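Predicted sugar phosphatases of the HAD superfamily (Cytophaga hutchinsonii, PDB 2HX1) probably hydrolyses phosphate esters of sugars, as a magnesium-binding member of the haloacid dehalogenase (HAD) superfamily. Local coordinates at residues L11-A21 against Y41-V52; A164-T172 against I182-M190. All coordinates share one frame; numbering follows the deposited sequence.

Overall arrangement
Both contacts are largely buried, yet they belong to different sheets, with centres about 29 Å apart. Interaction 1 joins the neighbouring parallel strands 16-19 and 48-53 of the six-stranded sheet; its chemistry is regular backbone pairing between layers of apolar side chains, and it ends at a magnesium ligand, Asp20. Interaction 2 sets the end of strand 164-167, in the five-stranded sheet, against helix 184-195, and relies on a threonine hydroxyl and a loop carbonyl accepting N-H groups at the helix start, and on an amide oxygen beside a second threonine hydroxyl. It lies at a subunit boundary, with the Asp170 side chain about 5 Å from magnesium, whereas no other chain touches interaction 1.

Interaction 1: residues L11-A21 against Y41-V52; sequences LPKYKCIFFDA and YLKAQGQDYYIV. With MG (magnesium ion), chain E.
Four backbone hydrogen bonds join Ile17 and Phe19 to Asp48, Tyr50 and Val52, alternating in direction as parallel strands require. Tyr50 N reaches Ile17 O at 2.9 Å almost in line with the carbonyl (C=O...N 168°), whereas Ile17 N approaches Asp48 O at 3.1 Å, tilted from the carbonyl plane. The strand segments run at 17° to each other. These are neighbouring interior strands of the parallel, Rossmann-like HAD core, and strand 16-19 leads into the metal site.

Apolar packing divides between the two faces. On one, the Phe18 and Tyr50 side chains run alongside each other in one direction, with CE1 of Phe18 3.8 Å from CD2 of Tyr50; Cys16 SG, anti to its own N (chi1 -167°), makes an oblique sulfur-aromatic contact with the Tyr50 ring. Helix 208-218 packs against this face. On the other, Leu42 CD1 meets the Phe19 ring at its edge and in plane, 3.8 Å from CE2, while Ile17 CG2 lies over a face of that ring. Apart from the strands, the 3-10 segment meets helix 41-44: Leu11 CD1 approaches Tyr41 CE2 at 3.6 Å and also nears Leu42 CD2.

At the metal site, Asp20 OD2 binds magnesium at 2.0 Å, with Phe22 O and Asp233 OD1. The other oxygen of Asp20, OD1, accepts a bond from a magnesium-bound water, 2.7 Å from that water's O, and forms a salt bridge with Lys204.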
loop_
_atom_site.group_PDB
_atom_site.type_symbol
_atom_site.label_atom_id
_atom_site.label_comp_id
_atom_site.label_asym_id
_atom_site.label_seq_id
_atom_site.Cartn_x
_atom_site.Cartn_y
_atom_site.Cartn_z
ATOM N N LEU A 11 34.281 -18.347 -7.631
ATOM C CA LEU A 11 35.147 -17.197 -7.861
ATOM C C LEU A 11 35.908 -17.159 -9.198
ATOM O O LEU A 11 36.138 -16.081 -9.716
ATOM C CB LEU A 11 36.105 -17.026 -6.695
ATOM C CG LEU A 11 35.394 -16.715 -5.373
ATOM C CD1 LEU A 11 36.400 -16.556 -4.279
ATOM C CD2 LEU A 11 34.531 -15.448 -5.473
ATOM N N PRO A 12 36.326 -18.325 -9.740
ATOM C CA PRO A 12 36.986 -18.383 -11.047
ATOM C C PRO A 12 36.180 -17.893 -12.232
ATOM O O PRO A 12 36.783 -17.582 -13.263
ATOM C CB PRO A 12 37.255 -19.883 -11.246
ATOM C CG PRO A 12 37.345 -20.441 -9.852
ATOM C CD PRO A 12 36.285 -19.659 -9.105
ATOM N N LYS A 13 34.853 -17.827 -12.122
ATOM C CA LYS A 13 34.032 -17.368 -13.242
ATOM C C LYS A 13 34.105 -15.855 -13.427
ATOM O O LYS A 13 33.627 -15.329 -14.443
ATOM C CB LYS A 13 32.549 -17.711 -13.060
ATOM C CG LYS A 13 32.159 -19.155 -12.683
ATOM C CD LYS A 13 30.598 -19.252 -12.446
ATOM N N TYR A 14 34.686 -15.150 -12.451
ATOM C CA TYR A 14 34.448 -13.706 -12.322
ATOM C C TYR A 14 35.706 -12.872 -12.277
ATOM O O TYR A 14 36.683 -13.263 -11.679
ATOM C CB TYR A 14 33.593 -13.454 -11.077
ATOM C CG TYR A 14 32.278 -14.174 -11.185
ATOM C CD1 TYR A 14 31.336 -13.772 -12.106
ATOM C CD2 TYR A 14 31.998 -15.276 -10.390
ATOM C CE1 TYR A 14 30.137 -14.434 -12.229
ATOM C CE2 TYR A 14 30.807 -15.956 -10.509
ATOM C CZ TYR A 14 29.876 -15.537 -11.438
ATOM O OH TYR A 14 28.676 -16.212 -11.552
ATOM N N LYS A 15 35.637 -11.695 -12.895
ATOM C CA LYS A 15 36.728 -10.734 -12.909
ATOM C C LYS A 15 36.639 -9.727 -11.758
ATOM O O LYS A 15 37.647 -9.174 -11.353
ATOM C CB LYS A 15 36.770 -10.037 -14.275
ATOM C CG LYS A 15 37.131 -11.021 -15.390
ATOM C CD LYS A 15 37.209 -10.353 -16.756
ATOM C CE LYS A 15 37.303 -11.360 -17.892
ATOM N NZ LYS A 15 36.956 -10.764 -19.253
ATOM N N CYS A 16 35.438 -9.504 -11.218
ATOM C CA CYS A 16 35.295 -8.659 -10.020
ATOM C C CYS A 16 34.131 -9.110 -9.176
ATOM O O CYS A 16 33.135 -9.603 -9.709
ATOM C CB CYS A 16 35.100 -7.205 -10.412
ATOM S SG CYS A 16 35.286 -6.038 -9.051
ATOM N N ILE A 17 34.285 -9.000 -7.856
ATOM C CA ILE A 17 33.204 -9.275 -6.922
ATOM C C ILE A 17 32.677 -7.938 -6.388
ATOM O O ILE A 17 33.462 -7.039 -6.061
ATOM C CB ILE A 17 33.678 -10.191 -5.720
ATOM C CG1 ILE A 17 34.558 -11.342 -6.213
ATOM C CG2 ILE A 17 32.495 -10.772 -4.945
ATOM C CD1 ILE A 17 33.815 -12.316 -7.136
ATOM N N PHE A 18 31.358 -7.791 -6.343
ATOM C CA PHE A 18 30.710 -6.736 -5.558
ATOM C C PHE A 18 30.096 -7.366 -4.301
ATOM O O PHE A 18 29.298 -8.276 -4.401
ATOM C CB PHE A 18 29.587 -6.002 -6.328
ATOM C CG PHE A 18 30.033 -5.296 -7.600
ATOM C CD1 PHE A 18 31.360 -5.111 -7.923
ATOM C CD2 PHE A 18 29.081 -4.754 -8.452
ATOM C CE1 PHE A 18 31.728 -4.445 -9.088
ATOM C CE2 PHE A 18 29.462 -4.117 -9.631
ATOM C CZ PHE A 18 30.776 -3.945 -9.920
ATOM N N PHE A 19 30.521 -6.882 -3.132
ATOM C CA PHE A 19 30.045 -7.375 -1.855
ATOM C C PHE A 19 29.101 -6.346 -1.217
ATOM O O PHE A 19 29.483 -5.209 -1.074
ATOM C CB PHE A 19 31.218 -7.577 -0.889
ATOM C CG PHE A 19 32.087 -8.790 -1.177
ATOM C CD1 PHE A 19 31.664 -10.066 -0.855
ATOM C CD2 PHE A 19 33.333 -8.641 -1.715
ATOM C CE1 PHE A 19 32.453 -11.154 -1.090
ATOM C CE2 PHE A 19 34.126 -9.738 -1.961
ATOM C CZ PHE A 19 33.706 -10.978 -1.621
ATOM N N ASP A 20 27.871 -6.740 -0.881
ATOM C CA ASP A 20 27.101 -6.058 0.150
ATOM C C ASP A 20 27.850 -6.264 1.480
ATOM O O ASP A 20 28.581 -7.252 1.609
ATOM C CB ASP A 20 25.682 -6.637 0.219
ATOM C CG ASP A 20 24.863 -6.073 1.363
ATOM O OD1 ASP A 20 24.888 -4.853 1.582
ATOM O OD2 ASP A 20 24.188 -6.863 2.052
ATOM N N ALA A 21 27.704 -5.347 2.445
ATOM C CA ALA A 21 28.465 -5.453 3.707
ATOM C C ALA A 21 27.616 -6.164 4.761
ATOM O O ALA A 21 27.906 -7.295 5.089
ATOM C CB ALA A 21 28.959 -4.113 4.200
ATOM N N TYR A 41 42.247 -14.432 0.213
ATOM C CA TYR A 41 42.130 -15.269 -0.985
ATOM C C TYR A 41 42.090 -14.425 -2.249
ATOM O O TYR A 41 42.817 -14.691 -3.206
ATOM C CB TYR A 41 40.894 -16.168 -0.926
ATOM C CG TYR A 41 40.772 -17.140 -2.078
ATOM C CD1 TYR A 41 41.537 -18.296 -2.125
ATOM C CD2 TYR A 41 39.868 -16.911 -3.120
ATOM C CE1 TYR A 41 41.409 -19.206 -3.197
ATOM C CE2 TYR A 41 39.736 -17.800 -4.173
ATOM C CZ TYR A 41 40.508 -18.948 -4.207
ATOM O OH TYR A 41 40.372 -19.831 -5.257
ATOM N N LEU A 42 41.233 -13.407 -2.272
ATOM C CA LEU A 42 41.076 -12.630 -3.498
ATOM C C LEU A 42 42.397 -11.923 -3.866
ATOM O O LEU A 42 42.740 -11.826 -5.049
ATOM C CB LEU A 42 39.935 -11.614 -3.366
ATOM C CG LEU A 42 38.529 -12.184 -3.169
ATOM C CD1 LEU A 42 37.591 -11.100 -2.673
ATOM C CD2 LEU A 42 38.034 -12.809 -4.458
ATOM N N LYS A 43 43.110 -11.415 -2.861
ATOM C CA LYS A 43 44.430 -10.806 -3.098
ATOM C C LYS A 43 45.367 -11.843 -3.745
ATOM O O LYS A 43 45.804 -11.680 -4.894
ATOM C CB LYS A 43 45.050 -10.275 -1.806
ATOM C CG LYS A 43 46.468 -9.693 -2.018
ATOM C CD LYS A 43 46.786 -8.605 -0.993
ATOM C CE LYS A 43 46.835 -9.149 0.431
ATOM N NZ LYS A 43 45.923 -8.367 1.307
ATOM N N ALA A 44 45.615 -12.936 -3.035
ATOM C CA ALA A 44 46.465 -14.010 -3.573
ATOM C C ALA A 44 46.046 -14.447 -4.991
ATOM O O ALA A 44 46.884 -14.831 -5.794
ATOM C CB ALA A 44 46.509 -15.223 -2.607
ATOM N N GLN A 45 44.766 -14.360 -5.334
ATOM C CA GLN A 45 44.336 -14.705 -6.681
ATOM C C GLN A 45 44.357 -13.493 -7.625
ATOM O O GLN A 45 44.008 -13.619 -8.802
ATOM C CB GLN A 45 42.943 -15.329 -6.634
ATOM C CG GLN A 45 42.849 -16.601 -5.754
ATOM C CD GLN A 45 43.231 -17.907 -6.482
ATOM O OE1 GLN A 45 43.904 -18.771 -5.917
ATOM N NE2 GLN A 45 42.792 -18.049 -7.729
ATOM N N GLY A 46 44.781 -12.331 -7.135
ATOM C CA GLY A 46 44.680 -11.090 -7.913
ATOM C C GLY A 46 43.279 -10.777 -8.458
ATOM O O GLY A 46 43.121 -10.334 -9.601
ATOM N N GLN A 47 42.250 -11.007 -7.646
ATOM C CA GLN A 47 40.886 -10.717 -8.085
ATOM C C GLN A 47 40.389 -9.434 -7.439
ATOM O O GLN A 47 40.475 -9.248 -6.212
ATOM C CB GLN A 47 39.940 -11.872 -7.773
ATOM C CG GLN A 47 39.699 -12.797 -8.947
ATOM C CD GLN A 47 38.777 -13.942 -8.573
ATOM O OE1 GLN A 47 37.562 -13.842 -8.746
ATOM N NE2 GLN A 47 39.354 -15.030 -8.025
ATOM N N ASP A 48 39.871 -8.560 -8.285
ATOM C CA ASP A 48 39.319 -7.287 -7.846
ATOM C C ASP A 48 38.018 -7.480 -7.077
ATOM O O ASP A 48 37.296 -8.478 -7.265
ATOM C CB ASP A 48 39.092 -6.363 -9.051
ATOM C CG ASP A 48 40.407 -5.928 -9.686
ATOM O OD1 ASP A 48 41.185 -5.253 -8.974
ATOM O OD2 ASP A 48 40.685 -6.303 -10.858
ATOM N N TYR A 49 37.722 -6.514 -6.210
ATOM C CA TYR A 49 36.447 -6.490 -5.544
ATOM C C TYR A 49 36.124 -5.046 -5.154
ATOM O O TYR A 49 37.019 -4.198 -5.092
ATOM C CB TYR A 49 36.479 -7.410 -4.306
ATOM C CG TYR A 49 37.248 -6.767 -3.198
ATOM C CD1 TYR A 49 36.642 -5.818 -2.377
ATOM C CD2 TYR A 49 38.606 -7.044 -3.012
ATOM C CE1 TYR A 49 37.348 -5.166 -1.400
ATOM C CE2 TYR A 49 39.343 -6.392 -1.996
ATOM C CZ TYR A 49 38.695 -5.451 -1.199
ATOM O OH TYR A 49 39.352 -4.774 -0.201
ATOM N N TYR A 50 34.837 -4.783 -4.936
ATOM C CA TYR A 50 34.348 -3.561 -4.302
ATOM C C TYR A 50 33.333 -3.959 -3.270
ATOM O O TYR A 50 32.723 -5.039 -3.366
ATOM C CB TYR A 50 33.654 -2.624 -5.272
ATOM C CG TYR A 50 34.554 -1.995 -6.285
ATOM C CD1 TYR A 50 35.279 -0.842 -5.987
ATOM C CD2 TYR A 50 34.676 -2.545 -7.559
ATOM C CE1 TYR A 50 36.120 -0.257 -6.950
ATOM C CE2 TYR A 50 35.498 -1.989 -8.494
ATOM C CZ TYR A 50 36.219 -0.849 -8.194
ATOM O OH TYR A 50 37.011 -0.312 -9.166
ATOM N N ILE A 51 33.135 -3.067 -2.305
ATOM C CA ILE A 51 32.005 -3.133 -1.402
ATOM C C ILE A 51 31.003 -2.103 -1.907
ATOM O O ILE A 51 31.375 -0.957 -2.128
ATOM C CB ILE A 51 32.446 -2.836 0.066
ATOM C CG1 ILE A 51 33.344 -3.982 0.570
ATOM C CG2 ILE A 51 31.234 -2.608 0.939
ATOM C CD1 ILE A 51 34.039 -3.742 1.853
ATOM N N VAL A 52 29.759 -2.530 -2.124
ATOM C CA VAL A 52 28.702 -1.687 -2.667
ATOM C C VAL A 52 27.610 -1.730 -1.585
ATOM O O VAL A 52 26.998 -2.776 -1.339
ATOM C CB VAL A 52 28.183 -2.224 -4.000
ATOM C CG1 VAL A 52 27.060 -1.371 -4.506
ATOM C CG2 VAL A 52 29.332 -2.307 -4.995
HETATM MG MG MG E . 22.865 -6.936 3.503
HETATM O O HOH W 1 23.289 -4.947 3.778
HETATM O O HOH W 2 21.506 -6.393 1.928
HETATM O O HOH W 3 21.568 -6.909 5.021
#

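Interaction 2: residues A164-T172 against I182-M190; sequences AIVANTDNT and IAIGGVATM
With chi1 at 76°, Thr169 holds OG1 between its backbone N and carbonyl carbon, facing the start of helix 184-190, while chi1 of -75° in Asn171 sets CG beside its own N and brings OD1 over to Gly186 CA and across the Thr189 side chain. The contact lies within a beta-alpha-beta crossover of the five-stranded sheet, probably the HAD cap domain: strand 164-167, helix 184-195, then the adjacent parallel strand 199-202. The axes of strand 164-167 and helix 184-190 pass 8.0 Å apart at 142°.

Ala183 is the N-cap residue, and Thr169 reaches the opening turn from across the contact. Gly185 N donates to Thr169 OG1 at 3.0 Å, a bent bond, and that hydroxyl donates in turn to Asp170 O. Replacing Thr169 by a valine would probably leave Gly185 N without this acceptor and Asp170 O without its hydroxyl donor. The glycines permit the close approach: a CB on Gly185 would clash with Thr169 OG1, and one on Gly186 with Asn171 O.

Apolar contact comes from Val166, whose CG1 meets Ala188 CB at 3.6 Å and whose CG2 lies 4.1 Å from Ile184 CG1. Beyond the loop, Ile194 of a second subunit packs on Thr172 and Ile182. Asp170 N donates to a bound buffer molecule. Ala183 N donates to Asn171 O at 3.1 Å, nearly straight at the hydrogen but from above the carbonyl plane, and Asn171 OD1 sits 2.7 Å from Thr189 OG1.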
loop_
_atom_site.group_PDB
_atom_site.type_symbol
_atom_site.label_atom_id
_atom_site.label_comp_id
_atom_site.label_asym_id
_atom_site.label_seq_id
_atom_site.Cartn_x
_atom_site.Cartn_y
_atom_site.Cartn_z
ATOM N N ALA A 164 13.353 15.433 -0.492
ATOM C CA ALA A 164 13.636 14.643 0.693
ATOM C C ALA A 164 14.381 13.392 0.224
ATOM O O ALA A 164 13.865 12.644 -0.626
ATOM C CB ALA A 164 12.349 14.274 1.432
ATOM N N ILE A 165 15.597 13.198 0.746
ATOM C CA ILE A 165 16.536 12.147 0.283
ATOM C C ILE A 165 16.875 11.165 1.434
ATOM O O ILE A 165 17.136 11.573 2.582
ATOM C CB ILE A 165 17.858 12.802 -0.245
ATOM C CG1 ILE A 165 17.584 13.767 -1.390
ATOM C CG2 ILE A 165 18.891 11.771 -0.770
ATOM C CD1 ILE A 165 18.744 14.682 -1.653
ATOM N N VAL A 166 16.907 9.874 1.139
ATOM C CA VAL A 166 17.421 8.880 2.079
ATOM C C VAL A 166 18.134 7.776 1.295
ATOM O O VAL A 166 17.784 7.518 0.153
ATOM C CB VAL A 166 16.238 8.283 2.959
ATOM C CG1 VAL A 166 15.230 7.475 2.096
ATOM C CG2 VAL A 166 16.779 7.415 4.121
ATOM N N ALA A 167 19.113 7.124 1.921
ATOM C CA ALA A 167 19.692 5.858 1.430
ATOM C C ALA A 167 18.637 4.763 1.546
ATOM O O ALA A 167 17.932 4.680 2.556
ATOM C CB ALA A 167 20.898 5.455 2.263
ATOM N N ASN A 168 18.559 3.911 0.537
ATOM C CA ASN A 168 17.530 2.877 0.474
ATOM C C ASN A 168 17.890 1.695 1.359
ATOM O O ASN A 168 18.049 0.571 0.875
ATOM C CB ASN A 168 17.345 2.408 -0.961
ATOM C CG ASN A 168 16.086 1.602 -1.138
ATOM O OD1 ASN A 168 15.054 1.954 -0.596
ATOM N ND2 ASN A 168 16.162 0.517 -1.896
ATOM N N THR A 169 18.001 1.931 2.661
ATOM C CA THR A 169 18.420 0.861 3.550
ATOM C C THR A 169 17.192 -0.020 3.795
ATOM O O THR A 169 16.056 0.328 3.429
ATOM C CB THR A 169 18.986 1.396 4.897
ATOM O OG1 THR A 169 17.916 1.827 5.745
ATOM C CG2 THR A 169 19.999 2.571 4.694
ATOM N N ASP A 170 17.432 -1.174 4.395
ATOM C CA ASP A 170 16.358 -2.017 4.869
ATOM C C ASP A 170 15.600 -1.178 5.896
ATOM O O ASP A 170 16.161 -0.254 6.456
ATOM C CB ASP A 170 16.928 -3.302 5.514
ATOM C CG ASP A 170 17.766 -4.167 4.524
ATOM O OD1 ASP A 170 17.314 -4.372 3.365
ATOM O OD2 ASP A 170 18.857 -4.666 4.938
ATOM N N ASN A 171 14.329 -1.497 6.133
ATOM C CA ASN A 171 13.549 -0.790 7.147
ATOM C C ASN A 171 14.031 -1.033 8.549
ATOM O O ASN A 171 13.809 -0.199 9.387
ATOM C CB ASN A 171 12.089 -1.196 7.099
ATOM C CG ASN A 171 11.379 -0.606 5.964
ATOM O OD1 ASN A 171 11.714 0.493 5.509
ATOM N ND2 ASN A 171 10.374 -1.324 5.465
ATOM N N THR A 172 14.617 -2.205 8.810
ATOM C CA THR A 172 15.211 -2.514 10.117
ATOM C C THR A 172 16.587 -3.131 9.957
ATOM O O THR A 172 16.923 -3.611 8.883
ATOM C CB THR A 172 14.380 -3.513 10.918
ATOM O OG1 THR A 172 14.353 -4.765 10.231
ATOM C CG2 THR A 172 12.969 -2.988 11.145
ATOM N N ILE A 182 14.990 0.021 14.075
ATOM C CA ILE A 182 14.502 0.719 12.906
ATOM C C ILE A 182 15.675 1.505 12.315
ATOM O O ILE A 182 16.349 2.252 13.035
ATOM C CB ILE A 182 13.344 1.647 13.278
ATOM C CG1 ILE A 182 12.174 0.837 13.848
ATOM C CG2 ILE A 182 12.865 2.410 12.085
ATOM C CD1 ILE A 182 11.142 1.689 14.572
ATOM N N ALA A 183 15.916 1.312 11.017
ATOM C CA ALA A 183 17.028 1.945 10.294
ATOM C C ALA A 183 16.524 3.213 9.673
ATOM O O ALA A 183 15.319 3.473 9.671
ATOM C CB ALA A 183 17.584 1.040 9.210
ATOM N N ILE A 184 17.444 4.011 9.139
ATOM C CA ILE A 184 17.083 5.330 8.590
ATOM C C ILE A 184 16.068 5.193 7.419
ATOM O O ILE A 184 15.130 5.996 7.285
ATOM C CB ILE A 184 18.334 6.166 8.258
ATOM C CG1 ILE A 184 17.956 7.636 8.043
ATOM C CG2 ILE A 184 19.151 5.552 7.053
ATOM C CD1 ILE A 184 17.271 8.340 9.288
ATOM N N GLY A 185 16.214 4.128 6.619
ATOM C CA GLY A 185 15.257 3.853 5.548
ATOM C C GLY A 185 13.895 3.578 6.099
ATOM O O GLY A 185 12.877 3.912 5.490
ATOM N N GLY A 186 13.866 2.960 7.265
ATOM C CA GLY A 186 12.612 2.659 7.952
ATOM C C GLY A 186 11.981 3.917 8.494
ATOM O O GLY A 186 10.779 4.071 8.443
ATOM N N VAL A 187 12.796 4.829 9.000
ATOM C CA VAL A 187 12.294 6.135 9.408
ATOM C C VAL A 187 11.630 6.864 8.225
ATOM O O VAL A 187 10.578 7.475 8.386
ATOM C CB VAL A 187 13.414 6.995 10.037
ATOM C CG1 VAL A 187 12.945 8.452 10.310
ATOM C CG2 VAL A 187 13.885 6.353 11.305
ATOM N N ALA A 188 12.260 6.828 7.049
ATOM C CA ALA A 188 11.659 7.403 5.851
ATOM C C ALA A 188 10.343 6.701 5.564
ATOM O O ALA A 188 9.353 7.358 5.291
ATOM C CB ALA A 188 12.626 7.288 4.643
ATOM N N THR A 189 10.338 5.364 5.629
ATOM C CA THR A 189 9.131 4.582 5.381
ATOM C C THR A 189 7.977 5.027 6.297
ATOM O O THR A 189 6.824 5.139 5.855
ATOM C CB THR A 189 9.411 3.064 5.554
ATOM O OG1 THR A 189 10.324 2.625 4.537
ATOM C CG2 THR A 189 8.133 2.255 5.462
HETATM N N MSE A 190 8.302 5.271 7.571
HETATM C CA MSE A 190 7.321 5.705 8.566
HETATM C C MSE A 190 6.797 7.065 8.249
HETATM O O MSE A 190 5.606 7.314 8.368
HETATM C CB MSE A 190 7.970 5.762 9.933
HETATM C CG MSE A 190 8.238 4.389 10.498
HETATM SE SE MSE A 190 9.129 4.430 12.236
HETATM C CE MSE A 190 9.865 6.116 12.376
#